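Local structure of endo-beta-mannanase (Opitutaceae bacterium TAV5, 7BOB) at the interface of chains A and B. The protein hydrolyses beta-1,4-linked mannosides from the chain end as a homotrimeric exo-beta-1,4-mannosidase of glycoside hydrolase family 5, active in the termite hindgut. Residues are numbered along the deposited sequence; one frame, centred on the assembly and turned at random. Chains: chain A/B, Endo-beta-mannanase.

The interface of chains A and B. Residues chain A 400, 453-455, 479; chain B 329-330.
B:Ile330 reaches across to A:Leu454, the first residue of helix 454-465, in a subunit contact of the homotrimeric family 5 mannosidase. The loop of B:Ile330 meets the amino end of that helix and adds a small patch to a larger interface between two copies of the protein.

A backbone hydrogen bond joins the chains: the amide N of A:Leu454 donates to the carbonyl O of B:Ile330 over 2.7 Å. The bond is fairly straight, 159° at the hydrogen, and the donor lies 17° from the carbonyl plane. The acceptor thus caps the start of the helix from the neighbouring chain, where the helix dipole would be expected to strengthen its hold. On chain A the side-chain amide oxygen OD1 of A:Asn479 also comes near this O, at 3.5 Å, a proximity of two oxygens rather than a bond.

Packing centres on B:Ile330, with both side-chain branches and CA in contact and 80 Å² of its surface hidden by chain A. Its side chain and that of A:Asp455 cross at about a right angle, putting CG2 of B:Ile330 3.6 Å from OD1 of A:Asp455. The aspartate holds CG between its own backbone N and carbonyl carbon (chi1 44°), a rotation that sets the carboxylate beside this methyl. The other branch of B:Ile330 ends in CD1, 4.1 Å from NH1 of the A:Arg400 guanidinium, which arrives on a chain extended from CG to NE. Beside the hydrogen bond, CB of A:Leu454 rests 3.9 Å from CA of B:Ile330.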
# COMPACT_ATOMS: atom_id res chain seq x y z
N ARG A 400 -0.21 1.85 -23.71
CA ARG A 400 -0.90 2.88 -24.48
C ARG A 400 -2.04 3.51 -23.70
O ARG A 400 -2.77 4.35 -24.25
CB ARG A 400 -1.38 2.30 -25.83
CG ARG A 400 -0.21 2.19 -26.81
CD ARG A 400 -0.51 1.55 -28.18
NE ARG A 400 0.41 2.07 -29.22
CZ ARG A 400 0.09 2.99 -30.14
NH1 ARG A 400 -1.14 3.51 -30.19
NH2 ARG A 400 1.01 3.40 -31.03
N GLY A 453 -6.93 9.74 -25.10
CA GLY A 453 -5.76 10.01 -25.90
C GLY A 453 -6.08 10.85 -27.13
O GLY A 453 -7.21 11.26 -27.37
N LEU A 454 -5.03 11.11 -27.90
CA LEU A 454 -5.16 11.96 -29.08
C LEU A 454 -6.17 11.40 -30.08
O LEU A 454 -6.99 12.15 -30.63
CB LEU A 454 -3.79 12.13 -29.74
CG LEU A 454 -3.87 12.86 -31.07
CD1 LEU A 454 -4.38 14.26 -30.82
CD2 LEU A 454 -2.50 12.88 -31.73
N ASP A 455 -6.12 10.09 -30.35
CA ASP A 455 -7.05 9.51 -31.32
C ASP A 455 -8.48 9.64 -30.84
O ASP A 455 -9.38 10.01 -31.62
CB ASP A 455 -6.70 8.04 -31.59
CG ASP A 455 -6.38 7.25 -30.31
OD1 ASP A 455 -6.50 7.82 -29.21
OD2 ASP A 455 -6.01 6.05 -30.40
N ASN A 479 -3.52 15.33 -21.60
CA ASN A 479 -3.75 15.26 -23.03
C ASN A 479 -4.30 16.56 -23.60
O ASN A 479 -4.96 16.55 -24.65
CB ASN A 479 -4.69 14.10 -23.35
CG ASN A 479 -3.99 12.75 -23.21
OD1 ASN A 479 -3.14 12.41 -24.03
ND2 ASN A 479 -4.30 12.02 -22.15
N TYR B 329 3.07 10.09 -28.02
CA TYR B 329 2.37 11.37 -28.10
C TYR B 329 0.86 11.18 -28.08
O TYR B 329 0.13 12.13 -27.77
CB TYR B 329 2.80 12.12 -29.36
CG TYR B 329 4.30 12.22 -29.45
CD1 TYR B 329 5.01 13.17 -28.71
CD2 TYR B 329 5.03 11.32 -30.23
CE1 TYR B 329 6.40 13.24 -28.76
CE2 TYR B 329 6.42 11.39 -30.29
CZ TYR B 329 7.10 12.34 -29.56
OH TYR B 329 8.47 12.40 -29.62
N ILE B 330 0.37 9.96 -28.35
CA ILE B 330 -1.07 9.76 -28.39
C ILE B 330 -1.65 9.70 -26.98
O ILE B 330 -2.71 10.28 -26.71
CB ILE B 330 -1.41 8.50 -29.20
CG1 ILE B 330 -1.08 8.69 -30.68
CG2 ILE B 330 -2.89 8.12 -29.01
CD1 ILE B 330 -1.08 7.36 -31.47